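Local coordinates for coelenterazine-binding protein with bound coelenterazine (Renilla muelleri, PDB 2HPS) that binds the luciferin coelenterazine and, once calcium is bound, makes it available for reaction with luciferase and oxygen, at residues 11-16 / 81-86; 19-24 / 76-81; 87-92 / 167-172. All coordinates share one frame; numbering follows the deposited sequence.

Contact 1. Residues 11-16 / 81-86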
# COMPACT_ATOMS: atom_id res chain seq x y z
N TYR A 11 -9.59 -10.38 -10.36
CA TYR A 11 -9.18 -10.38 -8.96
C TYR A 11 -8.09 -9.32 -8.72
O TYR A 11 -8.14 -8.57 -7.75
CB TYR A 11 -8.72 -11.78 -8.53
CG TYR A 11 -8.22 -11.80 -7.10
CD1 TYR A 11 -9.10 -11.53 -6.04
CD2 TYR A 11 -6.87 -12.00 -6.82
CE1 TYR A 11 -8.64 -11.51 -4.71
CE2 TYR A 11 -6.41 -11.98 -5.51
CZ TYR A 11 -7.28 -11.73 -4.46
OH TYR A 11 -6.83 -11.72 -3.16
N HIS A 12 -7.11 -9.27 -9.62
CA HIS A 12 -6.03 -8.29 -9.46
C HIS A 12 -6.57 -6.87 -9.51
O HIS A 12 -6.21 -6.04 -8.66
CB HIS A 12 -4.92 -8.48 -10.48
CG HIS A 12 -3.65 -7.79 -10.09
ND1 HIS A 12 -3.42 -6.46 -10.35
CD2 HIS A 12 -2.58 -8.24 -9.39
CE1 HIS A 12 -2.25 -6.11 -9.83
NE2 HIS A 12 -1.72 -7.18 -9.26
N LEU A 13 -7.48 -6.59 -10.45
CA LEU A 13 -8.10 -5.26 -10.49
C LEU A 13 -8.89 -4.93 -9.24
O LEU A 13 -8.96 -3.78 -8.82
CB LEU A 13 -9.01 -5.13 -11.72
CG LEU A 13 -8.35 -5.03 -13.09
CD1 LEU A 13 -9.42 -5.22 -14.19
CD2 LEU A 13 -7.69 -3.66 -13.24
N ARG A 14 -9.57 -5.94 -8.69
CA ARG A 14 -10.31 -5.79 -7.44
C ARG A 14 -9.39 -5.38 -6.29
O ARG A 14 -9.70 -4.46 -5.53
CB ARG A 14 -11.06 -7.07 -7.10
CG ARG A 14 -11.99 -6.95 -5.88
CD ARG A 14 -12.80 -8.27 -5.71
NE ARG A 14 -13.66 -8.22 -4.53
CZ ARG A 14 -14.89 -7.71 -4.51
NH1 ARG A 14 -15.42 -7.16 -5.61
NH2 ARG A 14 -15.58 -7.72 -3.36
N LYS A 15 -8.22 -6.02 -6.23
CA LYS A 15 -7.21 -5.64 -5.26
C LYS A 15 -6.77 -4.20 -5.49
O LYS A 15 -6.72 -3.40 -4.56
CB LYS A 15 -6.02 -6.59 -5.34
CG LYS A 15 -6.29 -7.99 -4.77
CD LYS A 15 -5.02 -8.79 -4.60
CE LYS A 15 -4.30 -9.08 -5.93
NZ LYS A 15 -3.03 -9.92 -5.73
N MSE A 16 -6.47 -3.86 -6.74
CA MSE A 16 -5.94 -2.53 -7.05
C MSE A 16 -6.99 -1.44 -6.79
O MSE A 16 -6.66 -0.35 -6.33
CB MSE A 16 -5.40 -2.45 -8.48
CG MSE A 16 -4.22 -3.36 -8.76
SE MSE A 16 -2.70 -3.09 -7.50
CE MSE A 16 -2.93 -4.77 -6.39
N ALA A 81 -7.30 4.39 -12.35
CA ALA A 81 -6.02 4.23 -11.64
C ALA A 81 -5.73 2.76 -11.33
O ALA A 81 -4.58 2.32 -11.43
CB ALA A 81 -6.01 5.07 -10.37
N ALA A 82 -6.78 2.01 -10.95
CA ALA A 82 -6.64 0.57 -10.70
C ALA A 82 -6.17 -0.18 -11.96
O ALA A 82 -5.28 -1.02 -11.89
CB ALA A 82 -7.95 -0.03 -10.15
N VAL A 83 -6.75 0.14 -13.11
CA VAL A 83 -6.31 -0.46 -14.36
C VAL A 83 -4.82 -0.14 -14.63
O VAL A 83 -4.05 -1.02 -15.02
CB VAL A 83 -7.21 -0.02 -15.54
CG1 VAL A 83 -6.55 -0.34 -16.84
CG2 VAL A 83 -8.61 -0.72 -15.45
N ASN A 84 -4.43 1.11 -14.40
CA ASN A 84 -3.03 1.52 -14.58
C ASN A 84 -2.09 0.73 -13.67
O ASN A 84 -1.02 0.30 -14.11
CB ASN A 84 -2.88 3.01 -14.36
CG ASN A 84 -3.56 3.84 -15.45
OD1 ASN A 84 -3.81 3.36 -16.56
ND2 ASN A 84 -3.86 5.09 -15.13
N ALA A 85 -2.51 0.52 -12.42
CA ALA A 85 -1.76 -0.30 -11.46
C ALA A 85 -1.60 -1.74 -11.94
O ALA A 85 -0.50 -2.30 -11.95
CB ALA A 85 -2.47 -0.25 -10.06
N THR A 86 -2.71 -2.38 -12.32
CA THR A 86 -2.69 -3.77 -12.77
C THR A 86 -1.83 -3.91 -14.02
O THR A 86 -0.97 -4.81 -14.10
CB THR A 86 -4.14 -4.27 -12.99
OG1 THR A 86 -4.79 -4.30 -11.71
CG2 THR A 86 -4.17 -5.66 -13.65
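His12 and Thr86 supply the polar link between two helices whose axes approach to 8.5 Å at an angle of 122°. ND1 of His12 lies 2.9 Å from OG1 of Thr86, a nearly straight hydrogen bond (163°) made in the plane of the imidazole at its edge. NE2 donates to the carbonyl O of Leu168, which leaves the buried imidazole held at both nitrogens; a neutral ring would then probably take the threonine proton at ND1.

Two carbons press on the same hydroxyl: CD2 of Leu13 comes within 3.3 Å of Thr86 OG1, the two side chains crossing at about a right angle, and CG of Met16 within 3.1 Å.

The apolar pairs lie beside them. CD2 of Leu13 rests on CG2 of Val83 at 3.8 Å. Selenomethionine Met16 packs by CB, CG and SE: CB lies 3.9 Å from CB of Ala82, CG and SE both meet CB of Ala85, and only the chain end leads away. Met16 and Ala82 have the nearest CA atoms, 4.8 Å apart.

The contact joins helix 6-21, the first helix of EF-hand 1, to helix 78-91; Lys15 turns instead to the carbonyls of Phe167 and Gly170 at the end of helix 157-169.

Contact 2. Residues 19-24 / 76-81. With CTZ (c2-hydroxy-coelenterazine), chain B.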
# COMPACT_ATOMS: atom_id res chain seq x y z
N ARG A 19 -6.99 -0.67 -3.13
CA ARG A 19 -5.82 0.17 -2.85
C ARG A 19 -6.09 1.62 -3.28
O ARG A 19 -5.82 2.56 -2.54
CB ARG A 19 -4.62 -0.38 -3.62
CG ARG A 19 -3.36 0.47 -3.51
CD ARG A 19 -2.27 -0.15 -4.39
NE ARG A 19 -1.20 0.82 -4.65
CZ ARG A 19 -0.34 0.75 -5.67
NH1 ARG A 19 -0.38 -0.27 -6.54
NH2 ARG A 19 0.59 1.68 -5.81
N MSE A 20 -6.65 1.79 -4.47
CA MSE A 20 -6.84 3.13 -4.98
C MSE A 20 -7.91 3.89 -4.22
O MSE A 20 -7.83 5.12 -4.08
CB MSE A 20 -7.14 3.09 -6.47
CG MSE A 20 -6.00 2.57 -7.33
SE MSE A 20 -4.43 3.73 -7.18
CE MSE A 20 -3.35 2.95 -5.93
N GLN A 21 -8.89 3.16 -3.68
CA GLN A 21 -9.94 3.79 -2.92
C GLN A 21 -9.38 4.42 -1.65
O GLN A 21 -9.96 5.38 -1.14
CB GLN A 21 -11.10 2.84 -2.59
CG GLN A 21 -12.02 2.66 -3.77
CD GLN A 21 -13.47 2.39 -3.42
OE1 GLN A 21 -13.84 2.12 -2.27
NE2 GLN A 21 -14.31 2.45 -4.43
N ARG A 22 -8.25 3.91 -1.17
CA ARG A 22 -7.56 4.50 -0.02
C ARG A 22 -6.98 5.87 -0.34
O ARG A 22 -6.76 6.68 0.56
CB ARG A 22 -6.47 3.56 0.52
CG ARG A 22 -7.02 2.24 1.08
CD ARG A 22 -8.03 2.47 2.20
NE ARG A 22 -7.52 3.42 3.19
CZ ARG A 22 -8.25 3.96 4.16
NH1 ARG A 22 -7.70 4.82 5.00
NH2 ARG A 22 -9.54 3.63 4.30
N VAL A 23 -6.74 6.13 -1.63
CA VAL A 23 -6.22 7.42 -2.06
C VAL A 23 -7.39 8.43 -2.14
O VAL A 23 -7.20 9.64 -1.99
CB VAL A 23 -5.44 7.28 -3.39
CG1 VAL A 23 -4.78 8.62 -3.80
CG2 VAL A 23 -4.36 6.20 -3.28
N ASP A 24 -8.60 7.91 -2.34
CA ASP A 24 -9.81 8.72 -2.51
C ASP A 24 -10.36 9.21 -1.17
O ASP A 24 -11.36 8.70 -0.65
CB ASP A 24 -10.88 7.91 -3.29
CG ASP A 24 -12.15 8.70 -3.53
OD1 ASP A 24 -12.12 9.95 -3.43
OD2 ASP A 24 -13.19 8.09 -3.81
N ILE A 76 -8.34 11.44 -12.13
CA ILE A 76 -8.83 10.23 -12.79
C ILE A 76 -9.65 9.40 -11.81
O ILE A 76 -9.51 9.56 -10.60
CB ILE A 76 -7.70 9.38 -13.45
CG1 ILE A 76 -6.72 8.85 -12.42
CG2 ILE A 76 -6.94 10.21 -14.52
CD1 ILE A 76 -5.69 7.85 -13.03
N SER A 77 -10.52 8.54 -12.34
CA SER A 77 -11.34 7.67 -11.51
C SER A 77 -10.50 6.65 -10.75
O SER A 77 -9.41 6.28 -11.18
CB SER A 77 -12.38 6.92 -12.34
OG SER A 77 -11.79 5.94 -13.18
N VAL A 78 -11.02 6.17 -9.62
CA VAL A 78 -10.34 5.09 -8.92
C VAL A 78 -10.19 3.82 -9.77
O VAL A 78 -9.17 3.14 -9.68
CB VAL A 78 -10.97 4.78 -7.53
CG1 VAL A 78 -10.88 6.02 -6.64
CG2 VAL A 78 -12.41 4.27 -7.67
N GLU A 79 -11.18 3.50 -10.62
CA GLU A 79 -11.02 2.29 -11.46
C GLU A 79 -10.01 2.50 -12.60
O GLU A 79 -9.30 1.55 -12.95
CB GLU A 79 -12.36 1.66 -11.92
CG GLU A 79 -12.26 0.39 -12.84
CD GLU A 79 -11.58 -0.88 -12.23
OE1 GLU A 79 -11.36 -1.85 -13.00
OE2 GLU A 79 -11.28 -0.95 -11.02
N GLU A 80 -9.92 3.71 -13.15
CA GLU A 80 -8.89 4.00 -14.16
C GLU A 80 -7.48 3.85 -13.56
O GLU A 80 -6.59 3.25 -14.18
CB GLU A 80 -9.07 5.38 -14.79
CG GLU A 80 -8.11 5.67 -15.94
CD GLU A 80 -8.42 6.98 -16.67
OE1 GLU A 80 -9.61 7.33 -16.79
OE2 GLU A 80 -7.48 7.65 -17.13
N ALA A 81 -7.30 4.39 -12.35
CA ALA A 81 -6.02 4.23 -11.64
C ALA A 81 -5.73 2.76 -11.33
O ALA A 81 -4.58 2.32 -11.43
CB ALA A 81 -6.01 5.07 -10.37
N1 CTZ B . -1.85 1.83 2.94
C2 CTZ B . -2.36 3.09 2.80
C3 CTZ B . -3.72 2.94 3.33
N4 CTZ B . -3.94 1.70 3.75
C5 CTZ B . -5.03 1.12 4.30
C6 CTZ B . -4.98 -0.23 4.62
N7 CTZ B . -3.86 -0.96 4.40
C8 CTZ B . -2.75 -0.41 3.87
C9 CTZ B . -2.80 1.03 3.50
C10 CTZ B . -1.66 4.29 2.21
C11 CTZ B . -1.37 3.96 0.77
C12 CTZ B . -0.05 3.79 0.36
C13 CTZ B . 0.26 3.47 -0.96
C14 CTZ B . -0.79 3.32 -1.87
C15 CTZ B . -2.13 3.48 -1.47
C16 CTZ B . -2.42 3.80 -0.14
O17 CTZ B . -0.50 3.00 -3.16
O18 CTZ B . -4.61 3.87 3.39
C19 CTZ B . -6.16 -0.87 5.25
C20 CTZ B . -7.46 -0.51 4.91
C21 CTZ B . -8.54 -1.12 5.53
C22 CTZ B . -8.33 -2.09 6.52
C23 CTZ B . -7.04 -2.45 6.88
C24 CTZ B . -5.95 -1.84 6.25
O25 CTZ B . -9.41 -2.67 7.11
C26 CTZ B . -1.48 -1.19 3.59
C27 CTZ B . -0.64 -1.23 4.84
C28 CTZ B . 0.59 -0.59 4.90
C29 CTZ B . 1.34 -0.66 6.08
C30 CTZ B . 0.83 -1.36 7.19
C31 CTZ B . -0.40 -2.01 7.12
C32 CTZ B . -1.14 -1.95 5.93
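Met20 and Val78 bring together the end of helix 6-21 and the start of helix 78-91, the outer helices of the N-terminal EF-hand pair, whose short strands 30-32 and 75-77 form the antiparallel sheet between the two loops.

The side chain of selenomethionine Met20 leaves the backbone toward the second helix. Its CB lies 3.8 Å from the carbonyl O of Val78, and CG reaches CB of Ala81 at 3.9 Å. The bend at chi2 (-63°) keeps SE beside that same methyl, 3.8 Å from Ala81 CB. Chi3 (97°) then places CE, which lies 4.0 Å from O17, the phenol oxygen of c2-hydroxy-coelenterazine. One side chain thus spans from the helix interface to the bound luciferin, while Leu68 and Ile31 also pack on it.

Val78 is buried beneath this segment: its CG1 meets CB of Asp24 at 3.8 Å, the two side chains crossing at about a right angle. Two backbone N-H groups of the following loop, those of Asp28 and Gly29, bond to the Asp24 carboxylate. Ser77 is the N-cap of helix 78-91, its OG accepting from Glu80 N.

Arg19 and Arg22 of the same segment bind the ligand. Arg22 NE donates to O18 at 3.0 Å, in the guanidinium plane, and NH2 forms a salt bridge with Asp134. The extended Arg19 chain puts NE 2.7 Å from O17 (N-H...O 163°), with a weak second bond from NH2 to the same oxygen; Tyr36 OH bonds to both that NH2 and the ligand.

Contact 3. Residues 87-92 / 167-172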
# COMPACT_ATOMS: atom_id res chain seq x y z
N ASP A 87 -2.04 -3.01 -14.98
CA ASP A 87 -1.29 -3.05 -16.25
C ASP A 87 0.21 -2.91 -15.99
O ASP A 87 0.99 -3.68 -16.53
CB ASP A 87 -1.77 -1.95 -17.22
CG ASP A 87 -3.09 -2.27 -17.89
OD1 ASP A 87 -3.56 -3.42 -17.80
OD2 ASP A 87 -3.68 -1.35 -18.50
N SER A 88 0.58 -1.95 -15.14
CA SER A 88 2.00 -1.71 -14.79
C SER A 88 2.64 -2.86 -14.02
O SER A 88 3.71 -3.37 -14.41
CB SER A 88 2.20 -0.37 -14.08
OG SER A 88 1.44 -0.27 -12.90
N LEU A 89 1.98 -3.29 -12.94
CA LEU A 89 2.54 -4.34 -12.07
C LEU A 89 2.67 -5.68 -12.74
O LEU A 89 3.67 -6.36 -12.55
CB LEU A 89 1.70 -4.49 -10.80
CG LEU A 89 1.88 -3.32 -9.83
CD1 LEU A 89 0.73 -3.28 -8.82
CD2 LEU A 89 3.26 -3.40 -9.13
N LEU A 90 1.67 -6.08 -13.54
CA LEU A 90 1.69 -7.43 -14.11
C LEU A 90 2.64 -7.58 -15.31
O LEU A 90 2.92 -8.70 -15.73
CB LEU A 90 0.26 -7.91 -14.43
CG LEU A 90 -0.63 -8.12 -13.18
CD1 LEU A 90 -2.00 -8.72 -13.57
CD2 LEU A 90 0.04 -8.96 -12.09
N LYS A 91 3.12 -6.45 -15.82
CA LYS A 91 4.10 -6.38 -16.92
C LYS A 91 5.53 -6.63 -16.39
O LYS A 91 6.43 -7.03 -17.15
CB LYS A 91 4.02 -4.99 -17.55
CG LYS A 91 4.69 -4.80 -18.91
CD LYS A 91 4.46 -3.37 -19.43
N MSE A 92 5.73 -6.39 -15.10
CA MSE A 92 7.10 -6.32 -14.55
C MSE A 92 7.74 -7.67 -14.44
O MSE A 92 7.08 -8.66 -14.12
CB MSE A 92 7.10 -5.65 -13.19
CG MSE A 92 6.68 -4.20 -13.21
SE MSE A 92 6.67 -3.58 -11.39
CE MSE A 92 5.90 -1.80 -11.61
N PHE A 167 0.08 -9.27 -2.44
CA PHE A 167 -0.91 -8.25 -2.82
C PHE A 167 -0.59 -7.65 -4.19
O PHE A 167 -1.47 -7.57 -5.05
CB PHE A 167 -0.99 -7.16 -1.77
CG PHE A 167 -2.09 -6.16 -2.05
CD1 PHE A 167 -3.40 -6.45 -1.69
CD2 PHE A 167 -1.81 -4.96 -2.70
CE1 PHE A 167 -4.44 -5.55 -1.96
CE2 PHE A 167 -2.85 -4.04 -2.97
CZ PHE A 167 -4.16 -4.33 -2.60
N LEU A 168 0.66 -7.25 -4.40
CA LEU A 168 1.02 -6.53 -5.63
C LEU A 168 1.06 -7.40 -6.89
O LEU A 168 0.71 -6.91 -7.98
CB LEU A 168 2.34 -5.78 -5.45
CG LEU A 168 2.32 -4.55 -4.53
CD1 LEU A 168 3.74 -3.99 -4.47
CD2 LEU A 168 1.32 -3.47 -5.00
N PHE A 169 1.48 -8.66 -6.77
CA PHE A 169 1.71 -9.51 -7.93
C PHE A 169 0.88 -10.78 -8.02
O PHE A 169 0.89 -11.46 -9.06
CB PHE A 169 3.20 -9.88 -8.04
CG PHE A 169 4.09 -8.69 -8.13
CD1 PHE A 169 4.09 -7.90 -9.27
CD2 PHE A 169 4.94 -8.35 -7.08
CE1 PHE A 169 4.92 -6.79 -9.36
CE2 PHE A 169 5.76 -7.24 -7.16
CZ PHE A 169 5.75 -6.46 -8.30
N GLY A 170 0.18 -11.12 -6.93
CA GLY A 170 -0.59 -12.35 -6.87
C GLY A 170 -1.77 -12.35 -7.83
O GLY A 170 -2.48 -11.35 -7.94
N LEU A 171 -1.95 -13.46 -8.54
CA LEU A 171 -3.07 -13.62 -9.47
C LEU A 171 -4.16 -14.46 -8.85
O LEU A 171 -5.29 -14.50 -9.35
CB LEU A 171 -2.61 -14.29 -10.76
CG LEU A 171 -1.56 -13.52 -11.58
CD1 LEU A 171 -1.18 -14.31 -12.82
CD2 LEU A 171 -2.06 -12.16 -11.94
N GLU A 172 -3.80 -15.18 -7.79
CA GLU A 172 -4.73 -16.03 -7.07
C GLU A 172 -4.98 -15.45 -5.70
O GLU A 172 -4.10 -14.85 -5.08
CB GLU A 172 -4.17 -17.45 -6.94
CG GLU A 172 -4.61 -18.42 -8.05
CD GLU A 172 -4.03 -18.10 -9.40
OE1 GLU A 172 -2.79 -17.97 -9.51
OE2 GLU A 172 -4.82 -17.99 -10.37
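Phe169 turns the edge of its ring to the carbonyl O of Leu89, which lies in the ring plane 3.5 Å from CE1. SE of selenomethionine Met92 also sits at the edge, 5.4 Å from the ring centroid and 87° off the ring normal, a Met-aromatic contact; the extended Met92 chain crosses the phenyl at about a right angle. CD2 of Leu89 touches CE1 of the ring at 3.8 Å. One face carries CB of the preceding residue, Leu168, displaced toward the rim, and Lys97 makes a cation-pi contact with the ring.

These residues join the C-terminal end of helix 78-91 to that of helix 157-169, the closing helix of EF-hand 4, and so connect the N-terminal and C-terminal EF-hand pairs. Gly170 is where the chain leaves helical geometry.

Leucines fill the rest of the interface. The two methyls of Leu89 part: while CD2 lies by the phenyl, CD1 packs 3.9 Å from CD2 of Leu168 and 3.7 Å from that residue's carbonyl O. Past the helix end, CD2 of Leu171 fits against both methyls of Leu90, 3.8 Å from CD1, the side chains meeting obliquely. Leu90 is also covered by His12 and Ile4.

Helix 78-91 runs through all three contacts: its start in contact 2, its middle in contact 1 and its end in contact 3. Contacts 1 and 2 share helix 6-21 as well as Ala81, and their centres are about 9 Å apart. Contacts 1 and 3 are about 8 Å apart between centres and joined by polar bonds, 2.8 Å from His12 NE2 to Leu168 O and 2.7 Å from Lys15 NZ to Gly170 O. Segment 19-24 of contact 2 touches the coelenterazine directly; the side chains of Met16 (contact 1) and Leu168 (contact 3) lie about 8 and 7 Å from it. Arg19 NH1 lies 3.9 Å from Leu89 CD1, bringing the ligand-binding arginine against contact 3.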